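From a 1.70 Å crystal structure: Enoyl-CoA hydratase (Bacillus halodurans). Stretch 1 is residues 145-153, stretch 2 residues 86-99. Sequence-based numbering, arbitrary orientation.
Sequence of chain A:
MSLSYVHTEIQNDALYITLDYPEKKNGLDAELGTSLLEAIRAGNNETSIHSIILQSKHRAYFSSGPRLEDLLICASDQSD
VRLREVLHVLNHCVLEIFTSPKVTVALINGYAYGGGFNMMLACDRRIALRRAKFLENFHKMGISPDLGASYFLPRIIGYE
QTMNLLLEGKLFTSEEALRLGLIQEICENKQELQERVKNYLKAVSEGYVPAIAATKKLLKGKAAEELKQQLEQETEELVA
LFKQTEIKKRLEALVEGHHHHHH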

ATOM      1  N   PRO A 145      -8.043  10.218  15.620  1.00 23.67           N
ATOM      2  CA  PRO A 145      -8.240   8.768  15.720  1.00 24.03           C
ATOM      3  C   PRO A 145      -7.255   8.170  16.703  1.00 27.60           C
ATOM      4  O   PRO A 145      -6.099   8.597  16.758  1.00 28.14           O
ATOM      5  CB  PRO A 145      -7.916   8.263  14.312  1.00 22.13           C
ATOM      6  CG  PRO A 145      -7.868   9.493  13.441  1.00 25.40           C
ATOM      7  CD  PRO A 145      -7.480  10.621  14.322  1.00 24.43           C
ATOM      8  N   ASP A 146      -7.713   7.192  17.474  1.00 22.76           N
ATOM      9  CA  ASP A 146      -6.858   6.531  18.437  1.00 21.40           C
ATOM     10  C   ASP A 146      -7.007   5.011  18.362  1.00 22.72           C
ATOM     11  O   ASP A 146      -7.632   4.486  17.427  1.00 22.48           O
ATOM     12  CB  ASP A 146      -7.179   7.035  19.845  1.00 25.11           C
ATOM     13  CG  ASP A 146      -8.563   6.611  20.303  1.00 27.71           C
ATOM     14  OD1 ASP A 146      -9.345   6.107  19.462  1.00 26.14           O
ATOM     15  OD2 ASP A 146      -8.869   6.780  21.500  1.00 27.57           O
ATOM     16  N   LEU A 147      -6.413   4.321  19.337  1.00 23.44           N
ATOM     17  CA  LEU A 147      -6.380   2.853  19.385  1.00 20.78           C
ATOM     18  C   LEU A 147      -5.879   2.226  18.085  1.00 22.59           C
ATOM     19  O   LEU A 147      -6.331   1.152  17.676  1.00 21.25           O
ATOM     20  CB  LEU A 147      -7.746   2.300  19.773  1.00 22.65           C
ATOM     21  CG  LEU A 147      -8.279   2.948  21.056  1.00 24.99           C
ATOM     22  CD1 LEU A 147      -9.516   2.202  21.551  1.00 22.72           C
ATOM     23  CD2 LEU A 147      -7.216   2.986  22.146  1.00 24.07           C
ATOM     24  N   GLY A 148      -4.929   2.908  17.451  1.00 18.92           N
ATOM     25  CA  GLY A 148      -4.320   2.416  16.220  1.00 22.20           C
ATOM     26  C   GLY A 148      -5.011   2.815  14.927  1.00 19.78           C
ATOM     27  O   GLY A 148      -4.501   2.532  13.836  1.00 21.65           O
ATOM     28  N   ALA A 149      -6.166   3.463  15.021  1.00 20.18           N
ATOM     29  CA  ALA A 149      -6.957   3.760  13.834  1.00 18.40           C
ATOM     30  C   ALA A 149      -6.167   4.605  12.809  1.00 19.20           C
ATOM     31  O   ALA A 149      -6.321   4.429  11.587  1.00 20.70           O
ATOM     32  CB  ALA A 149      -8.251   4.460  14.221  1.00 19.53           C
ATOM     33  N   SER A 150      -5.324   5.509  13.309  1.00 22.25           N
ATOM     34  CA  SER A 150      -4.515   6.337  12.411  1.00 20.06           C
ATOM     35  C   SER A 150      -3.423   5.543  11.698  1.00 22.12           C
ATOM     36  O   SER A 150      -2.916   5.987  10.666  1.00 23.45           O
ATOM     37  CB  SER A 150      -3.914   7.552  13.140  1.00 22.00           C
ATOM     38  OG  SER A 150      -2.793   7.184  13.933  1.00 23.97           O
ATOM     39  N   TYR A 151      -3.063   4.380  12.244  1.00 20.35           N
ATOM     40  CA  TYR A 151      -2.112   3.466  11.605  1.00 21.27           C
ATOM     41  C   TYR A 151      -2.841   2.515  10.635  1.00 19.78           C
ATOM     42  O   TYR A 151      -2.484   2.377   9.463  1.00 21.88           O
ATOM     43  CB  TYR A 151      -1.368   2.643  12.675  1.00 22.94           C
ATOM     44  CG  TYR A 151      -0.406   1.641  12.089  1.00 24.12           C
ATOM     45  CD1 TYR A 151       0.886   2.021  11.736  1.00 25.64           C
ATOM     46  CD2 TYR A 151      -0.793   0.317  11.866  1.00 24.27           C
ATOM     47  CE1 TYR A 151       1.763   1.118  11.189  1.00 27.53           C
ATOM     48  CE2 TYR A 151       0.073  -0.595  11.311  1.00 25.17           C
ATOM     49  CZ  TYR A 151       1.350  -0.188  10.971  1.00 25.85           C
ATOM     50  OH  TYR A 151       2.227  -1.084  10.407  1.00 26.61           O
ATOM     51  N   PHE A 152      -3.892   1.867  11.133  1.00 22.25           N
ATOM     52  CA  PHE A 152      -4.543   0.832  10.344  1.00 19.53           C
ATOM     53  C   PHE A 152      -5.418   1.328   9.216  1.00 20.49           C
ATOM     54  O   PHE A 152      -5.348   0.790   8.118  1.00 20.83           O
ATOM     55  CB  PHE A 152      -5.339  -0.132  11.236  1.00 18.56           C
ATOM     56  CG  PHE A 152      -4.470  -0.991  12.095  1.00 21.32           C
ATOM     57  CD1 PHE A 152      -3.783  -2.055  11.536  1.00 21.71           C
ATOM     58  CD2 PHE A 152      -4.343  -0.739  13.461  1.00 21.84           C
ATOM     59  CE1 PHE A 152      -2.982  -2.864  12.312  1.00 22.05           C
ATOM     60  CE2 PHE A 152      -3.531  -1.538  14.251  1.00 22.32           C
ATOM     61  CZ  PHE A 152      -2.844  -2.602  13.675  1.00 21.48           C
ATOM     62  N   LEU A 153      -6.248   2.332   9.468  1.00 21.64           N
ATOM     63  CA  LEU A 153      -7.144   2.794   8.408  1.00 23.91           C
ATOM     64  C   LEU A 153      -6.449   3.139   7.075  1.00 22.21           C
ATOM     65  O   LEU A 153      -6.834   2.640   6.021  1.00 21.11           O
ATOM     66  CB  LEU A 153      -8.025   3.946   8.880  1.00 21.47           C
ATOM     67  CG  LEU A 153      -9.057   3.569   9.956  1.00 21.47           C
ATOM     68  CD1 LEU A 153      -9.749   4.815  10.500  1.00 21.86           C
ATOM     69  CD2 LEU A 153     -10.083   2.552   9.439  1.00 21.96           C
TER
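Stretch 2, residues 86-99: VLHVLNHCVLEIFT

A tight turn, rather than the helix that follows it, supplies the centre of this contact, and the one polar link across it runs through a water. Asp146 to Ala149 form a type I' turn, closed by a 3.0 Å hydrogen bond from Ala149 N to Asp146 O, with Leu147 and Gly148 both at positive phi. The turn carries Leu147 up to the middle of stretch 2, helical from Val86 to Phe98 in a helix that begins earlier in the chain, where the amides from Leu90 to Thr99 each bond to the carbonyl four residues earlier. Nearest register falls at Leu147 and Asn91, their CA atoms 5.6 Å apart.

The example illustrates how a leucine on a turn can pack against one face of a helix, here the side carrying Leu87, Leu90, Asn91 and Val94. Leu147, in the mt rotamer, has the largest covered area; its CD2 lies 3.7 Å from Leu90 CB, 4.1 Å from Leu87 CD2 and 3.5 Å from Asn91 OD1. Its carbonyl takes part too, with Leu147 O 3.4 Å from Val94 CG2. No direct hydrogen bond joins the stretches; instead a water donates to Asn91 OD1 (2.7 Å) and accepts from Leu147 N (2.8 Å), satisfying a backbone amide beside apolar packing.

Gly148, the N-cap of the next helix, has backbone angles that by themselves call for glycine; a CB here would also lie tight against Val94 CG1. From Ala149 onward the two helices run in broadly the same direction, at 28°, but their axes come no closer than 12.6 Å, and side chains span the gap. Phe152 does so, placing CE2 3.8 Å from Val94 CG1 and CZ 3.6 Å from Phe98 CD1, both partners near the edge of its ring. The two phenylalanine rings meet obliquely, their planes at 60° and centroids 5.7 Å apart.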

ATOM      1  N   VAL A  86      -6.127   4.680  30.547  1.00 29.74           N
ATOM      2  CA  VAL A  86      -6.970   3.831  29.710  1.00 30.41           C
ATOM      3  C   VAL A  86      -6.368   3.665  28.309  1.00 28.07           C
ATOM      4  O   VAL A  86      -6.408   2.578  27.737  1.00 27.53           O
ATOM      5  CB  VAL A  86      -8.431   4.339  29.626  1.00 32.78           C
ATOM      6  CG1 VAL A  86      -8.498   5.703  28.999  1.00 32.63           C
ATOM      7  CG2 VAL A  86      -9.299   3.351  28.848  1.00 32.88           C
ATOM      8  N   LEU A  87      -5.791   4.738  27.783  1.00 27.43           N
ATOM      9  CA  LEU A  87      -5.105   4.669  26.501  1.00 29.70           C
ATOM     10  C   LEU A  87      -3.970   3.668  26.586  1.00 27.67           C
ATOM     11  O   LEU A  87      -3.734   2.902  25.657  1.00 26.46           O
ATOM     12  CB  LEU A  87      -4.583   6.048  26.089  1.00 27.13           C
ATOM     13  CG  LEU A  87      -5.697   6.970  25.600  1.00 28.15           C
ATOM     14  CD1 LEU A  87      -5.192   8.395  25.363  1.00 31.88           C
ATOM     15  CD2 LEU A  87      -6.345   6.393  24.327  1.00 29.51           C
ATOM     16  N   HIS A  88      -3.285   3.659  27.725  1.00 25.34           N
ATOM     17  CA  HIS A  88      -2.140   2.790  27.913  1.00 28.16           C
ATOM     18  C   HIS A  88      -2.550   1.321  27.802  1.00 29.07           C
ATOM     19  O   HIS A  88      -1.933   0.547  27.071  1.00 28.01           O
ATOM     20  CB  HIS A  88      -1.468   3.085  29.265  1.00 33.00           C
ATOM     21  CG  HIS A  88      -0.309   2.190  29.581  1.00 34.40           C
ATOM     22  ND1 HIS A  88       0.911   2.298  28.948  1.00 42.96           N
ATOM     23  CD2 HIS A  88      -0.179   1.182  30.476  1.00 43.70           C
ATOM     24  CE1 HIS A  88       1.738   1.387  29.430  1.00 40.03           C
ATOM     25  NE2 HIS A  88       1.104   0.700  30.362  1.00 45.75           N
ATOM     26  N   VAL A  89      -3.596   0.946  28.533  1.00 31.62           N
ATOM     27  CA  VAL A  89      -4.072  -0.429  28.530  1.00 24.59           C
ATOM     28  C   VAL A  89      -4.633  -0.809  27.161  1.00 25.25           C
ATOM     29  O   VAL A  89      -4.312  -1.860  26.622  1.00 24.35           O
ATOM     30  CB  VAL A  89      -5.139  -0.659  29.624  1.00 25.34           C
ATOM     31  CG1 VAL A  89      -5.643  -2.091  29.583  1.00 28.09           C
ATOM     32  CG2 VAL A  89      -4.554  -0.346  31.001  1.00 34.61           C
ATOM     33  N   LEU A  90      -5.457   0.061  26.589  1.00 25.78           N
ATOM     34  CA  LEU A  90      -6.071  -0.253  25.300  1.00 23.02           C
ATOM     35  C   LEU A  90      -5.055  -0.253  24.158  1.00 22.41           C
ATOM     36  O   LEU A  90      -5.151  -1.071  23.255  1.00 24.69           O
ATOM     37  CB  LEU A  90      -7.241   0.681  25.001  1.00 23.66           C
ATOM     38  CG  LEU A  90      -8.431   0.594  25.968  1.00 24.53           C
ATOM     39  CD1 LEU A  90      -9.499   1.613  25.600  1.00 24.78           C
ATOM     40  CD2 LEU A  90      -9.018  -0.818  26.012  1.00 24.46           C
ATOM     41  N   ASN A  91      -4.071   0.642  24.195  1.00 23.44           N
ATOM     42  CA  ASN A  91      -3.011   0.571  23.183  1.00 24.84           C
ATOM     43  C   ASN A  91      -2.246  -0.745  23.289  1.00 25.84           C
ATOM     44  O   ASN A  91      -1.870  -1.349  22.282  1.00 25.58           O
ATOM     45  CB  ASN A  91      -2.043   1.751  23.286  1.00 24.15           C
ATOM     46  CG  ASN A  91      -2.650   3.041  22.812  1.00 26.47           C
ATOM     47  OD1 ASN A  91      -3.675   3.049  22.116  1.00 24.78           O
ATOM     48  ND2 ASN A  91      -2.019   4.157  23.179  1.00 27.01           N
ATOM     49  N   HIS A  92      -2.005  -1.204  24.512  1.00 24.92           N
ATOM     50  CA  HIS A  92      -1.332  -2.485  24.648  1.00 25.64           C
ATOM     51  C   HIS A  92      -2.150  -3.649  24.107  1.00 24.82           C
ATOM     52  O   HIS A  92      -1.592  -4.564  23.507  1.00 26.08           O
ATOM     53  CB  HIS A  92      -0.855  -2.736  26.078  1.00 30.15           C
ATOM     54  CG  HIS A  92       0.499  -2.163  26.349  1.00 33.31           C
ATOM     55  ND1 HIS A  92       1.658  -2.744  25.878  1.00 38.25           N
ATOM     56  CD2 HIS A  92       0.880  -1.048  27.015  1.00 42.85           C
ATOM     57  CE1 HIS A  92       2.695  -2.017  26.250  1.00 42.74           C
ATOM     58  NE2 HIS A  92       2.252  -0.983  26.944  1.00 47.30           N
ATOM     59  N   CYS A  93      -3.469  -3.619  24.300  1.00 25.71           N
ATOM     60  CA  CYS A  93      -4.318  -4.626  23.668  1.00 23.75           C
ATOM     61  C   CYS A  93      -4.078  -4.651  22.154  1.00 23.80           C
ATOM     62  O   CYS A  93      -3.887  -5.708  21.565  1.00 23.98           O
ATOM     63  CB  CYS A  93      -5.788  -4.353  23.931  1.00 23.21           C
ATOM     64  SG  CYS A  93      -6.267  -4.629  25.652  1.00 26.44           S
ATOM     65  N   VAL A  94      -4.101  -3.478  21.528  1.00 22.77           N
ATOM     66  CA  VAL A  94      -3.898  -3.416  20.069  1.00 22.56           C
ATOM     67  C   VAL A  94      -2.540  -3.997  19.649  1.00 25.19           C
ATOM     68  O   VAL A  94      -2.441  -4.786  18.705  1.00 23.32           O
ATOM     69  CB  VAL A  94      -4.026  -1.967  19.526  1.00 23.07           C
ATOM     70  CG1 VAL A  94      -3.633  -1.919  18.046  1.00 23.66           C
ATOM     71  CG2 VAL A  94      -5.444  -1.440  19.731  1.00 24.49           C
ATOM     72  N   LEU A  95      -1.494  -3.595  20.357  1.00 24.78           N
ATOM     73  CA  LEU A  95      -0.136  -3.991  20.010  1.00 27.91           C
ATOM     74  C   LEU A  95       0.053  -5.493  20.221  1.00 26.79           C
ATOM     75  O   LEU A  95       0.665  -6.171  19.403  1.00 24.59           O
ATOM     76  CB  LEU A  95       0.871  -3.175  20.832  1.00 27.11           C
ATOM     77  CG  LEU A  95       2.339  -3.257  20.414  1.00 29.52           C
ATOM     78  CD1 LEU A  95       2.490  -2.928  18.941  1.00 26.55           C
ATOM     79  CD2 LEU A  95       3.166  -2.309  21.292  1.00 33.34           C
ATOM     80  N   GLU A  96      -0.499  -6.005  21.318  1.00 25.89           N
ATOM     81  CA  GLU A  96      -0.400  -7.435  21.663  1.00 26.93           C
ATOM     82  C   GLU A  96      -1.191  -8.352  20.735  1.00 24.03           C
ATOM     83  O   GLU A  96      -0.806  -9.492  20.501  1.00 25.04           O
ATOM     84  CB  GLU A  96      -0.832  -7.657  23.112  1.00 31.18           C
ATOM     85  CG  GLU A  96      -0.029  -6.847  24.094  1.00 37.58           C
ATOM     86  CD  GLU A  96       1.058  -7.650  24.765  1.00 40.18           C
ATOM     87  OE1 GLU A  96       1.266  -8.825  24.377  1.00 45.97           O
ATOM     88  OE2 GLU A  96       1.706  -7.095  25.674  1.00 43.84           O
ATOM     89  N   ILE A  97      -2.292  -7.854  20.188  1.00 24.02           N
ATOM     90  CA  ILE A  97      -2.972  -8.593  19.135  1.00 21.09           C
ATOM     91  C   ILE A  97      -2.080  -8.587  17.904  1.00 24.03           C
ATOM     92  O   ILE A  97      -1.778  -9.632  17.350  1.00 23.75           O
ATOM     93  CB  ILE A  97      -4.330  -7.963  18.781  1.00 20.47           C
ATOM     94  CG1 ILE A  97      -5.280  -8.072  19.976  1.00 23.14           C
ATOM     95  CG2 ILE A  97      -4.954  -8.646  17.552  1.00 23.52           C
ATOM     96  CD1 ILE A  97      -6.564  -7.294  19.802  1.00 25.31           C
ATOM     97  N   PHE A  98      -1.648  -7.397  17.505  1.00 22.74           N
ATOM     98  CA  PHE A  98      -0.849  -7.250  16.300  1.00 24.38           C
ATOM     99  C   PHE A  98       0.389  -8.139  16.301  1.00 23.33           C
ATOM    100  O   PHE A  98       0.749  -8.707  15.276  1.00 25.15           O
ATOM    101  CB  PHE A  98      -0.418  -5.797  16.124  1.00 24.60           C
ATOM    102  CG  PHE A  98       0.206  -5.523  14.787  1.00 22.12           C
ATOM    103  CD1 PHE A  98      -0.583  -5.374  13.656  1.00 22.46           C
ATOM    104  CD2 PHE A  98       1.581  -5.402  14.660  1.00 26.11           C
ATOM    105  CE1 PHE A  98      -0.005  -5.109  12.420  1.00 22.81           C
ATOM    106  CE2 PHE A  98       2.165  -5.140  13.413  1.00 25.50           C
ATOM    107  CZ  PHE A  98       1.371  -4.992  12.306  1.00 22.32           C
ATOM    108  N   THR A  99       1.050  -8.246  17.447  1.00 23.96           N
ATOM    109  CA  THR A  99       2.289  -9.010  17.518  1.00 24.39           C
ATOM    110  C   THR A  99       2.053 -10.457  17.950  1.00 27.13           C
ATOM    111  O   THR A  99       3.001 -11.181  18.254  1.00 29.38           O
ATOM    112  CB  THR A  99       3.318  -8.371  18.480  1.00 27.28           C
ATOM    113  OG1 THR A  99       2.741  -8.216  19.785  1.00 28.90           O
ATOM    114  CG2 THR A  99       3.781  -7.001  17.972  1.00 25.48           C
TER
HETATM  115  O   HOH W   1      -4.301   5.400  20.873  1.00 23.89           O